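Local coordinates for histone-lysine N-methyltransferase family member SUVH9 (Arabidopsis thaliana, PDB 4NJ5), which acts in gene silencing, lacks methyltransferase activity, and may instead bind methylated DNA and recruit RNA polymerase V to chromatin, at residues S300-V305 against S310-E315; S319-Y324 against E435-P440; V354-L359 against V474-N479. All blocks are in the same frame, centred on the assembly; numbering follows the deposited sequence.

Contact 1: S300-V305 against S310-E315. With ZN (zinc ion), chain D; ZN (zinc ion), chain B.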
ATOM      1  N   SER A 300      -0.538  33.535  -9.986  1.00 69.44           N
ATOM      2  CA  SER A 300      -1.916  33.395 -10.398  1.00 66.10           C
ATOM      3  C   SER A 300      -2.459  32.003 -10.061  1.00 59.31           C
ATOM      4  O   SER A 300      -1.720  31.025 -10.091  1.00 56.66           O
ATOM      5  CB  SER A 300      -2.006  33.650 -11.892  1.00 63.33           C
ATOM      6  OG  SER A 300      -0.934  32.988 -12.528  1.00 63.38           O
ATOM      7  N   GLY A 301      -3.752  31.933  -9.743  1.00 47.04           N
ATOM      8  CA  GLY A 301      -4.403  30.686  -9.402  1.00 40.25           C
ATOM      9  C   GLY A 301      -5.451  30.310 -10.427  1.00 36.21           C
ATOM     10  O   GLY A 301      -5.858  31.143 -11.242  1.00 30.08           O
ATOM     11  N   CYS A 302      -5.888  29.055 -10.400  1.00 28.66           N
ATOM     12  CA  CYS A 302      -6.967  28.638 -11.284  1.00 27.92           C
ATOM     13  C   CYS A 302      -8.315  29.103 -10.732  1.00 28.96           C
ATOM     14  O   CYS A 302      -8.407  29.562  -9.590  1.00 28.06           O
ATOM     15  CB  CYS A 302      -6.954  27.123 -11.494  1.00 25.83           C
ATOM     16  SG  CYS A 302      -7.324  26.180 -10.017  1.00 25.17           S
ATOM     17  N   ASP A 303      -9.354  28.980 -11.553  1.00 30.50           N
ATOM     18  CA  ASP A 303     -10.687  29.464 -11.201  1.00 30.56           C
ATOM     19  C   ASP A 303     -11.704  28.329 -11.097  1.00 29.55           C
ATOM     20  O   ASP A 303     -12.870  28.498 -11.456  1.00 30.72           O
ATOM     21  CB  ASP A 303     -11.154  30.492 -12.235  1.00 34.95           C
ATOM     22  CG  ASP A 303     -11.164  29.937 -13.652  1.00 34.22           C
ATOM     23  OD1 ASP A 303     -10.739  28.780 -13.850  1.00 30.48           O
ATOM     24  OD2 ASP A 303     -11.587  30.665 -14.575  1.00 35.88           O
ATOM     25  N   CYS A 304     -11.256  27.177 -10.604  1.00 32.47           N
ATOM     26  CA  CYS A 304     -12.093  25.978 -10.547  1.00 32.26           C
ATOM     27  C   CYS A 304     -12.941  25.924  -9.286  1.00 29.99           C
ATOM     28  O   CYS A 304     -12.692  25.111  -8.396  1.00 27.23           O
ATOM     29  CB  CYS A 304     -11.227  24.720 -10.640  1.00 26.07           C
ATOM     30  SG  CYS A 304     -10.266  24.629 -12.149  1.00 25.96           S
ATOM     31  N   VAL A 305     -13.964  26.770  -9.233  1.00 34.61           N
ATOM     32  CA  VAL A 305     -14.777  26.942  -8.031  1.00 39.01           C
ATOM     33  C   VAL A 305     -15.479  25.668  -7.547  1.00 40.64           C
ATOM     34  O   VAL A 305     -15.992  25.631  -6.429  1.00 41.13           O
ATOM     35  CB  VAL A 305     -15.812  28.060  -8.225  1.00 45.97           C
ATOM     36  CG1 VAL A 305     -15.106  29.370  -8.542  1.00 45.45           C
ATOM     37  CG2 VAL A 305     -16.780  27.693  -9.338  1.00 47.10           C
ATOM     38  N   SER A 310     -10.436  19.338 -15.635  1.00 31.68           N
ATOM     39  CA  SER A 310      -9.529  19.299 -16.779  1.00 34.88           C
ATOM     40  C   SER A 310      -9.475  20.637 -17.508  1.00 36.18           C
ATOM     41  O   SER A 310     -10.476  21.346 -17.595  1.00 39.54           O
ATOM     42  CB  SER A 310      -9.956  18.208 -17.764  1.00 47.41           C
ATOM     43  OG  SER A 310      -9.626  16.917 -17.286  1.00 51.40           O
ATOM     44  N   GLY A 311      -8.302  20.975 -18.031  1.00 37.09           N
ATOM     45  CA  GLY A 311      -8.153  22.141 -18.883  1.00 36.82           C
ATOM     46  C   GLY A 311      -8.006  23.474 -18.173  1.00 37.42           C
ATOM     47  O   GLY A 311      -8.179  24.527 -18.788  1.00 42.31           O
ATOM     48  N   CYS A 312      -7.690  23.447 -16.883  1.00 26.51           N
ATOM     49  CA  CYS A 312      -7.471  24.693 -16.157  1.00 26.75           C
ATOM     50  C   CYS A 312      -5.997  25.093 -16.167  1.00 26.48           C
ATOM     51  O   CYS A 312      -5.140  24.345 -16.643  1.00 26.04           O
ATOM     52  CB  CYS A 312      -7.997  24.598 -14.724  1.00 26.02           C
ATOM     53  SG  CYS A 312      -6.826  23.945 -13.515  1.00 26.15           S
ATOM     54  N   LEU A 313      -5.718  26.283 -15.643  1.00 38.45           N
ATOM     55  CA  LEU A 313      -4.368  26.843 -15.617  1.00 36.74           C
ATOM     56  C   LEU A 313      -3.391  25.970 -14.833  1.00 36.00           C
ATOM     57  O   LEU A 313      -2.266  25.725 -15.280  1.00 25.41           O
ATOM     58  CB  LEU A 313      -4.402  28.257 -15.029  1.00 39.86           C
ATOM     59  CG  LEU A 313      -3.187  28.738 -14.227  1.00 43.37           C
ATOM     60  CD1 LEU A 313      -2.004  29.046 -15.132  1.00 47.19           C
ATOM     61  CD2 LEU A 313      -3.544  29.947 -13.373  1.00 45.05           C
ATOM     62  N   CYS A 314      -3.823  25.504 -13.667  1.00 24.56           N
ATOM     63  CA  CYS A 314      -2.977  24.670 -12.825  1.00 23.31           C
ATOM     64  C   CYS A 314      -2.617  23.345 -13.486  1.00 22.80           C
ATOM     65  O   CYS A 314      -1.543  22.791 -13.234  1.00 22.15           O
ATOM     66  CB  CYS A 314      -3.628  24.451 -11.462  1.00 22.63           C
ATOM     67  SG  CYS A 314      -3.617  25.939 -10.440  1.00 23.22           S
ATOM     68  N   GLU A 315      -3.498  22.838 -14.343  1.00 23.17           N
ATOM     69  CA  GLU A 315      -3.155  21.658 -15.132  1.00 29.80           C
ATOM     70  C   GLU A 315      -2.046  21.985 -16.130  1.00 29.43           C
ATOM     71  O   GLU A 315      -1.128  21.197 -16.334  1.00 23.82           O
ATOM     72  CB  GLU A 315      -4.381  21.094 -15.852  1.00 29.13           C
ATOM     73  CG  GLU A 315      -4.050  19.918 -16.755  1.00 28.43           C
ATOM     74  CD  GLU A 315      -5.273  19.159 -17.229  1.00 32.09           C
ATOM     75  OE1 GLU A 315      -5.607  18.124 -16.611  1.00 32.52           O
ATOM     76  OE2 GLU A 315      -5.893  19.586 -18.227  1.00 32.81           O
TER
HETATM   77 ZN    ZN D 803      -8.102  24.221 -11.462  1.00 36.20          ZN
HETATM   78 ZN    ZN B 801      -5.327  25.717  -8.924  1.00 32.13          ZN
HETATM   79  O   HOH W   1      -8.040  28.744 -14.773  1.00 31.85           O
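One thiolate serves two metals here: Cys302 SG lies 2.3 Å from the zinc ion of chain B and, in a longer bond, 2.6 Å from the zinc ion of chain D. A chi1 of 66°, with SG between its own backbone N and carbonyl carbon, sets that sulfur between the metals and leaves Cys302 CB against the sulfurs of Cys312 and Cys314. Cys304 SG and Cys312 SG close on the chain D zinc from the two segments, the latter at 2.4 Å. They are packed together as well, Cys304 SG lying 3.4 Å from Cys312 CB. Cys314 SG, two residues on in the first turn of the helix, takes the chain B zinc at 2.3 Å. No hydrogen bond crosses the contact, so the metals do most of the joining. The Leu313 methyl CD2 packs on the backbone carbonyl, 3.4 Å from Gly301 O, and a water bonded to Asp303 OD1 also accepts weakly from Leu313 N. Cys312 doubles as N-cap of the helix: its SG accepts a weak bond from Glu315 N at 3.6 Å. In turn Gly311 N meets Glu315 OE2 at 2.8 Å from above the carboxylate plane. Cys308 completes the chain D site, while Cys340 and Cys344 complete the chain B site. Such sharing of sulfurs between metals builds the triangular three-zinc, nine-cysteine cluster of the pre-SET domain.

Contact 2: S319-Y324 against E435-P440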
ATOM      1  N   SER A 319       2.233  20.462 -16.764  1.00 23.58           N
ATOM      2  CA  SER A 319       2.508  19.843 -18.063  1.00 28.52           C
ATOM      3  C   SER A 319       1.299  19.148 -18.679  1.00 28.84           C
ATOM      4  O   SER A 319       1.444  18.165 -19.407  1.00 32.96           O
ATOM      5  CB  SER A 319       3.678  18.859 -17.965  1.00 28.97           C
ATOM      6  OG  SER A 319       4.878  19.532 -17.623  1.00 34.22           O
ATOM      7  N   GLY A 320       0.110  19.655 -18.378  1.00 28.33           N
ATOM      8  CA  GLY A 320      -1.109  19.122 -18.955  1.00 24.68           C
ATOM      9  C   GLY A 320      -1.751  18.000 -18.159  1.00 26.68           C
ATOM     10  O   GLY A 320      -2.754  17.434 -18.586  1.00 23.84           O
ATOM     11  N   GLU A 321      -1.195  17.675 -16.996  1.00 22.52           N
ATOM     12  CA  GLU A 321      -1.764  16.597 -16.194  1.00 21.60           C
ATOM     13  C   GLU A 321      -1.683  16.855 -14.694  1.00 20.59           C
ATOM     14  O   GLU A 321      -0.597  16.919 -14.125  1.00 20.18           O
ATOM     15  CB  GLU A 321      -1.102  15.257 -16.530  1.00 27.90           C
ATOM     16  CG  GLU A 321      -1.825  14.058 -15.932  1.00 29.96           C
ATOM     17  CD  GLU A 321      -1.047  12.766 -16.076  1.00 32.75           C
ATOM     18  OE1 GLU A 321       0.199  12.808 -16.010  1.00 39.21           O
ATOM     19  OE2 GLU A 321      -1.682  11.706 -16.253  1.00 30.60           O
ATOM     20  N   ILE A 322      -2.846  17.003 -14.066  1.00 30.00           N
ATOM     21  CA  ILE A 322      -2.938  17.142 -12.621  1.00 23.28           C
ATOM     22  C   ILE A 322      -2.329  15.910 -11.961  1.00 21.79           C
ATOM     23  O   ILE A 322      -2.669  14.781 -12.305  1.00 23.65           O
ATOM     24  CB  ILE A 322      -4.400  17.297 -12.169  1.00 22.30           C
ATOM     25  CG1 ILE A 322      -5.033  18.528 -12.816  1.00 23.34           C
ATOM     26  CG2 ILE A 322      -4.480  17.411 -10.656  1.00 25.96           C
ATOM     27  CD1 ILE A 322      -4.551  19.840 -12.237  1.00 20.67           C
ATOM     28  N   ALA A 323      -1.423  16.135 -11.015  1.00 24.41           N
ATOM     29  CA  ALA A 323      -0.644  15.056 -10.410  1.00 22.20           C
ATOM     30  C   ALA A 323      -1.474  13.932  -9.783  1.00 19.94           C
ATOM     31  O   ALA A 323      -1.043  12.783  -9.770  1.00 19.48           O
ATOM     32  CB  ALA A 323       0.333  15.618  -9.392  1.00 22.73           C
ATOM     33  N   TYR A 324      -2.656  14.254  -9.265  1.00 19.22           N
ATOM     34  CA  TYR A 324      -3.407  13.286  -8.471  1.00 20.97           C
ATOM     35  C   TYR A 324      -4.770  12.953  -9.055  1.00 24.97           C
ATOM     36  O   TYR A 324      -5.364  13.763  -9.767  1.00 28.28           O
ATOM     37  CB  TYR A 324      -3.596  13.801  -7.043  1.00 16.51           C
ATOM     38  CG  TYR A 324      -2.392  14.510  -6.476  1.00 16.24           C
ATOM     39  CD1 TYR A 324      -1.404  13.811  -5.797  1.00 18.14           C
ATOM     40  CD2 TYR A 324      -2.248  15.882  -6.611  1.00 16.56           C
ATOM     41  CE1 TYR A 324      -0.304  14.462  -5.270  1.00 15.98           C
ATOM     42  CE2 TYR A 324      -1.153  16.542  -6.089  1.00 19.52           C
ATOM     43  CZ  TYR A 324      -0.185  15.829  -5.418  1.00 17.06           C
ATOM     44  OH  TYR A 324       0.909  16.487  -4.899  1.00 16.30           O
ATOM     45  N   GLU A 435       0.715   6.592 -24.460  1.00 40.87           N
ATOM     46  CA  GLU A 435       1.900   7.439 -24.457  1.00 45.71           C
ATOM     47  C   GLU A 435       2.030   8.089 -23.089  1.00 34.84           C
ATOM     48  O   GLU A 435       1.054   8.608 -22.552  1.00 30.08           O
ATOM     49  CB  GLU A 435       1.804   8.510 -25.549  1.00 86.72           C
ATOM     50  CG  GLU A 435       2.422   9.856 -25.170  1.00 94.29           C
ATOM     51  CD  GLU A 435       2.395  10.864 -26.308  1.00101.46           C
ATOM     52  OE1 GLU A 435       2.394  10.441 -27.484  1.00104.00           O
ATOM     53  OE2 GLU A 435       2.379  12.081 -26.026  1.00102.96           O
ATOM     54  N   ARG A 436       3.224   8.049 -22.512  1.00 43.29           N
ATOM     55  CA  ARG A 436       3.427   8.681 -21.214  1.00 43.09           C
ATOM     56  C   ARG A 436       3.379  10.196 -21.356  1.00 42.85           C
ATOM     57  O   ARG A 436       4.064  10.765 -22.205  1.00 43.18           O
ATOM     58  CB  ARG A 436       4.756   8.262 -20.584  1.00 36.46           C
ATOM     59  CG  ARG A 436       4.822   8.567 -19.095  1.00 33.83           C
ATOM     60  CD  ARG A 436       6.242   8.533 -18.556  1.00 32.41           C
ATOM     61  NE  ARG A 436       6.255   8.599 -17.096  1.00 32.52           N
ATOM     62  CZ  ARG A 436       6.141   9.722 -16.394  1.00 28.12           C
ATOM     63  NH1 ARG A 436       6.008  10.886 -17.012  1.00 31.80           N
ATOM     64  NH2 ARG A 436       6.161   9.680 -15.069  1.00 23.79           N
ATOM     65  N   PRO A 437       2.548  10.852 -20.533  1.00 44.51           N
ATOM     66  CA  PRO A 437       2.506  12.314 -20.484  1.00 48.80           C
ATOM     67  C   PRO A 437       3.889  12.872 -20.179  1.00 55.20           C
ATOM     68  O   PRO A 437       4.672  12.221 -19.490  1.00 55.07           O
ATOM     69  CB  PRO A 437       1.554  12.591 -19.322  1.00 39.03           C
ATOM     70  CG  PRO A 437       0.649  11.416 -19.308  1.00 38.09           C
ATOM     71  CD  PRO A 437       1.524  10.247 -19.666  1.00 39.93           C
ATOM     72  N   SER A 438       4.176  14.064 -20.687  1.00 76.47           N
ATOM     73  CA  SER A 438       5.513  14.639 -20.594  1.00 77.34           C
ATOM     74  C   SER A 438       6.042  14.817 -19.163  1.00 74.45           C
ATOM     75  O   SER A 438       5.342  15.306 -18.275  1.00 73.19           O
ATOM     76  CB  SER A 438       5.576  15.962 -21.367  1.00 66.41           C
ATOM     77  OG  SER A 438       4.590  16.876 -20.918  1.00 66.17           O
ATOM     78  N   TYR A 439       7.286  14.383 -18.966  1.00 49.56           N
ATOM     79  CA  TYR A 439       8.065  14.614 -17.752  1.00 44.62           C
ATOM     80  C   TYR A 439       9.125  15.638 -18.141  1.00 43.49           C
ATOM     81  O   TYR A 439      10.178  15.279 -18.670  1.00 44.60           O
ATOM     82  CB  TYR A 439       8.745  13.308 -17.327  1.00 46.17           C
ATOM     83  CG  TYR A 439       9.455  13.314 -15.979  1.00 41.98           C
ATOM     84  CD1 TYR A 439      10.662  13.977 -15.800  1.00 39.52           C
ATOM     85  CD2 TYR A 439       8.938  12.604 -14.906  1.00 36.34           C
ATOM     86  CE1 TYR A 439      11.313  13.958 -14.580  1.00 38.75           C
ATOM     87  CE2 TYR A 439       9.580  12.578 -13.684  1.00 32.67           C
ATOM     88  CZ  TYR A 439      10.765  13.258 -13.528  1.00 36.92           C
ATOM     89  OH  TYR A 439      11.404  13.236 -12.316  1.00 39.18           O
ATOM     90  N   PRO A 440       8.849  16.926 -17.892  1.00 57.08           N
ATOM     91  CA  PRO A 440       9.701  18.002 -18.416  1.00 56.69           C
ATOM     92  C   PRO A 440      11.123  18.026 -17.849  1.00 58.80           C
ATOM     93  O   PRO A 440      11.337  17.733 -16.671  1.00 59.28           O
ATOM     94  CB  PRO A 440       8.945  19.280 -18.012  1.00 32.68           C
ATOM     95  CG  PRO A 440       8.116  18.879 -16.838  1.00 30.70           C
ATOM     96  CD  PRO A 440       7.744  17.441 -17.062  1.00 33.41           C
TER
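Ser319 and Glu321 of the pre-SET region reach across to Pro437, Ser438 and Pro440 of a SET-domain loop, just where a Schellman motif with Ser319 as its C-prime residue ends helix 313-317. Glu321 stretches out fully, its CG anti to the backbone N (chi1 -169°) and the chain extended beyond, a torsion that carries the carboxylate out to the ring of Pro437. Glu321 and Pro437 cross at a slant: Glu321 OE1 lies 3.6 Å from Pro437 CB and equally near Pro437 CG, while Glu321 CD comes to 3.9 Å from Pro437 CG. The touching is thus carboxylate oxygen against proline methylenes, a van der Waals contact and not a polar one. The charge finds its mate elsewhere, in a salt bridge from Glu321 OE2 to Arg332 that helps fix how the carboxylate is turned. Arg436 is of opposite charge, but its NH1 stays 6.2 Å from Glu321 OE1, so any attraction between them would be long-range. Within its own loop that NH1 donates a weak bond to Pro437 O and lies in plane at the edge of the Tyr439 ring, whereas NH2 reaches over to the pre-SET backbone and bonds to Gln333 O. At the other end of the contact Ser319 uses both of its side-chain atoms. Its CB faces Ser438 OG at 3.7 Å, although Ser438 is poorly ordered. The contact is a surface one, without a hydrogen bond between the segments. Its second proline is met by a hydroxyl, for Ser319 OG, placed beside its own backbone N (chi1 -64°), lies 3.4 Å from Pro440 CG.

Contact 3: V354-L359 against V474-N479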
ATOM      1  N   VAL A 354      -3.363  17.830  -2.315  1.00 21.21           N
ATOM      2  CA  VAL A 354      -3.056  16.639  -1.524  1.00 16.31           C
ATOM      3  C   VAL A 354      -2.051  16.873  -0.390  1.00 16.15           C
ATOM      4  O   VAL A 354      -2.397  16.735   0.783  1.00 16.30           O
ATOM      5  CB  VAL A 354      -2.580  15.474  -2.423  1.00 18.05           C
ATOM      6  CG1 VAL A 354      -2.126  14.287  -1.577  1.00 16.86           C
ATOM      7  CG2 VAL A 354      -3.694  15.058  -3.364  1.00 16.12           C
ATOM      8  N   THR A 355      -0.816  17.229  -0.736  1.00 15.98           N
ATOM      9  CA  THR A 355       0.264  17.276   0.253  1.00 17.03           C
ATOM     10  C   THR A 355       0.150  18.424   1.261  1.00 18.91           C
ATOM     11  O   THR A 355       0.713  18.345   2.355  1.00 19.13           O
ATOM     12  CB  THR A 355       1.660  17.307  -0.412  1.00 15.72           C
ATOM     13  OG1 THR A 355       1.839  18.547  -1.107  1.00 16.15           O
ATOM     14  CG2 THR A 355       1.814  16.149  -1.388  1.00 15.40           C
ATOM     15  N   GLN A 356      -0.578  19.478   0.900  1.00 17.62           N
ATOM     16  CA  GLN A 356      -0.773  20.613   1.800  1.00 17.98           C
ATOM     17  C   GLN A 356      -1.634  20.258   3.023  1.00 20.18           C
ATOM     18  O   GLN A 356      -1.683  21.015   3.990  1.00 24.82           O
ATOM     19  CB  GLN A 356      -1.359  21.816   1.045  1.00 18.30           C
ATOM     20  CG  GLN A 356      -2.748  21.581   0.477  1.00 18.52           C
ATOM     21  CD  GLN A 356      -3.149  22.623  -0.558  1.00 21.70           C
ATOM     22  OE1 GLN A 356      -4.066  23.419  -0.336  1.00 22.37           O
ATOM     23  NE2 GLN A 356      -2.473  22.611  -1.704  1.00 18.89           N
ATOM     24  N   LYS A 357      -2.299  19.104   2.977  1.00 20.71           N
ATOM     25  CA  LYS A 357      -3.067  18.595   4.117  1.00 21.07           C
ATOM     26  C   LYS A 357      -2.168  18.139   5.263  1.00 18.45           C
ATOM     27  O   LYS A 357      -2.597  18.087   6.413  1.00 19.09           O
ATOM     28  CB  LYS A 357      -3.943  17.409   3.698  1.00 27.95           C
ATOM     29  CG  LYS A 357      -5.408  17.730   3.470  1.00 35.46           C
ATOM     30  CD  LYS A 357      -5.622  18.393   2.129  1.00 40.00           C
ATOM     31  CE  LYS A 357      -7.096  18.476   1.779  1.00 45.03           C
ATOM     32  NZ  LYS A 357      -7.373  19.664   0.924  1.00 47.54           N
ATOM     33  N   GLY A 358      -0.929  17.779   4.941  1.00 19.86           N
ATOM     34  CA  GLY A 358       0.009  17.295   5.942  1.00 21.24           C
ATOM     35  C   GLY A 358      -0.264  15.861   6.363  1.00 19.61           C
ATOM     36  O   GLY A 358      -1.198  15.233   5.871  1.00 18.44           O
ATOM     37  N   LEU A 359       0.554  15.346   7.278  1.00 19.95           N
ATOM     38  CA  LEU A 359       0.428  13.969   7.747  1.00 20.21           C
ATOM     39  C   LEU A 359      -0.962  13.683   8.317  1.00 22.03           C
ATOM     40  O   LEU A 359      -1.517  14.495   9.058  1.00 18.04           O
ATOM     41  CB  LEU A 359       1.503  13.658   8.794  1.00 23.89           C
ATOM     42  CG  LEU A 359       1.384  12.324   9.542  1.00 27.09           C
ATOM     43  CD1 LEU A 359       1.615  11.142   8.609  1.00 26.35           C
ATOM     44  CD2 LEU A 359       2.340  12.271  10.730  1.00 24.74           C
ATOM     45  N   VAL A 474       7.192  19.285  -4.448  1.00 21.65           N
ATOM     46  CA  VAL A 474       5.933  19.946  -4.468  1.00 20.11           C
ATOM     47  C   VAL A 474       5.941  21.406  -4.056  1.00 27.46           C
ATOM     48  O   VAL A 474       6.585  21.807  -3.147  1.00 29.11           O
ATOM     49  CB  VAL A 474       4.902  19.187  -3.653  1.00 17.97           C
ATOM     50  CG1 VAL A 474       3.616  19.940  -3.563  1.00 16.97           C
ATOM     51  CG2 VAL A 474       4.684  17.828  -4.228  1.00 16.62           C
ATOM     52  N   LEU A 475       5.161  22.185  -4.767  1.00 29.32           N
ATOM     53  CA  LEU A 475       4.916  23.541  -4.413  1.00 28.86           C
ATOM     54  C   LEU A 475       3.477  23.736  -4.062  1.00 31.69           C
ATOM     55  O   LEU A 475       2.597  23.291  -4.756  1.00 33.90           O
ATOM     56  CB  LEU A 475       5.290  24.444  -5.551  1.00 19.94           C
ATOM     57  CG  LEU A 475       6.748  24.587  -5.825  1.00 22.12           C
ATOM     58  CD1 LEU A 475       6.916  25.252  -7.154  1.00 21.67           C
ATOM     59  CD2 LEU A 475       7.431  25.368  -4.728  1.00 22.44           C
ATOM     60  N   HIS A 476       3.226  24.375  -2.944  1.00 36.51           N
ATOM     61  CA  HIS A 476       1.896  24.819  -2.648  1.00 37.06           C
ATOM     62  C   HIS A 476       1.813  26.157  -2.017  1.00 37.75           C
ATOM     63  O   HIS A 476       1.107  27.018  -2.481  1.00 41.42           O
ATOM     64  CB  HIS A 476       1.085  23.795  -1.901  1.00 24.98           C
ATOM     65  CG  HIS A 476       1.636  23.448  -0.584  1.00 24.69           C
ATOM     66  ND1 HIS A 476       1.336  24.109   0.503  1.00 29.11           N
ATOM     67  CD2 HIS A 476       2.489  22.472  -0.217  1.00 20.42           C
ATOM     68  CE1 HIS A 476       1.974  23.572   1.512  1.00 27.03           C
ATOM     69  NE2 HIS A 476       2.648  22.561   1.070  1.00 23.70           N
ATOM     70  N   ASP A 477       2.442  26.302  -0.884  1.00 27.03           N
ATOM     71  CA  ASP A 477       2.461  27.549  -0.173  1.00 27.16           C
ATOM     72  C   ASP A 477       3.287  28.717  -0.741  1.00 24.16           C
ATOM     73  O   ASP A 477       3.001  29.819  -0.464  1.00 27.58           O
ATOM     74  CB  ASP A 477       2.707  27.316   1.300  1.00 31.80           C
ATOM     75  CG  ASP A 477       4.021  26.742   1.558  1.00 32.33           C
ATOM     76  OD1 ASP A 477       4.518  26.004   0.725  1.00 30.26           O
ATOM     77  OD2 ASP A 477       4.532  27.029   2.609  1.00 31.13           O
ATOM     78  N   HIS A 478       4.311  28.427  -1.503  1.00 22.09           N
ATOM     79  CA  HIS A 478       5.136  29.409  -2.114  1.00 25.68           C
ATOM     80  C   HIS A 478       5.391  29.037  -3.524  1.00 28.03           C
ATOM     81  O   HIS A 478       5.082  27.941  -3.902  1.00 29.17           O
ATOM     82  CB  HIS A 478       6.415  29.584  -1.344  1.00 26.36           C
ATOM     83  CG  HIS A 478       7.460  28.563  -1.614  1.00 26.89           C
ATOM     84  ND1 HIS A 478       8.079  28.463  -2.755  1.00 30.37           N
ATOM     85  CD2 HIS A 478       8.020  27.642  -0.806  1.00 28.62           C
ATOM     86  CE1 HIS A 478       8.961  27.512  -2.697  1.00 35.67           C
ATOM     87  NE2 HIS A 478       8.934  27.011  -1.505  1.00 33.78           N
ATOM     88  N   ASN A 479       5.929  29.937  -4.324  1.00 23.86           N
ATOM     89  CA  ASN A 479       6.199  29.644  -5.731  1.00 28.55           C
ATOM     90  C   ASN A 479       7.644  29.777  -6.215  1.00 26.98           C
ATOM     91  O   ASN A 479       7.887  30.157  -7.358  1.00 27.63           O
ATOM     92  CB  ASN A 479       5.263  30.443  -6.638  1.00 65.10           C
ATOM     93  CG  ASN A 479       4.253  29.562  -7.335  1.00 76.89           C
ATOM     94  OD1 ASN A 479       4.487  28.368  -7.528  1.00 79.34           O
ATOM     95  ND2 ASN A 479       3.122  30.138  -7.711  1.00 82.42           N
TER
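Gln356 lays its CB over one face of the His476 imidazole, 3.7 Å from the ring centroid and 15° off the ring normal, a CH-pi contact. The nearest ring atom is His476 ND1, at 3.6 Å from Gln356 CB. Farther along the same side chain the amide passes the histidine stem, Gln356 NE2 standing 3.8 Å from His476 CB, with amide and ring planes 32° apart. One residue earlier, Thr355 OG1 presses on the methyl Val474 CG1 at 3.3 Å, the two side chains meeting at an angle. The other face of the imidazole is occupied too: Asp477 OD1 stands 3.6 Å above the ring plane of His476, toward the rim. An alanine at His476 would remove this ring, and Gln356 CB would probably face a gap while the Asp477 carboxylate lost the surface it stands over.

The next shell explains why these groups are where they are. With chi1 at 64°, Gln356 keeps CB on the ring while its extended chain carries the amide past His476 CB, and that amide is bonded at both ends: NE2 to Cys340 O and Glu339 OE1, OE1 to Arg353 NH1. Because Cys340 bridges two zinc ions, this amide connects the 3-10 turn 355-357 to the backbone beside the metal cluster. Thr355 OG1 bonds to Glu339 OE2, so one glutamate serves both residues. On the SET side, Asp477 OD2 forms a salt bridge with Arg485, and Val474 packs on Met487 and Ile337. With these polar ends engaged by outside partners and no hydrogen bond between the segments, the pre-SET to SET junction here rests on van der Waals and CH-pi packing, including a hydroxyl oxygen against a methyl.

In the fold
The three contacts lie on the same side of the chain's centre and lead from the zinc cluster to the SET domain. Contact 1 belongs to the cluster and closes before the others open. Contact 2, centred about 15 Å from it, is joined to it through the helix end, where Gly320 N probably donates to Glu315 O at 2.8 Å. Contact 3, centred about 16 Å from contact 1, does not touch it, their nearest atoms being about 5 Å apart, yet the Gln356 side chain is about 8 Å from a zinc ion. Tyr324 links contacts 2 and 3, whose segments alternate along the chain and whose centres are about 19 Å apart: its CG packs 3.4 Å from Val354 CG2.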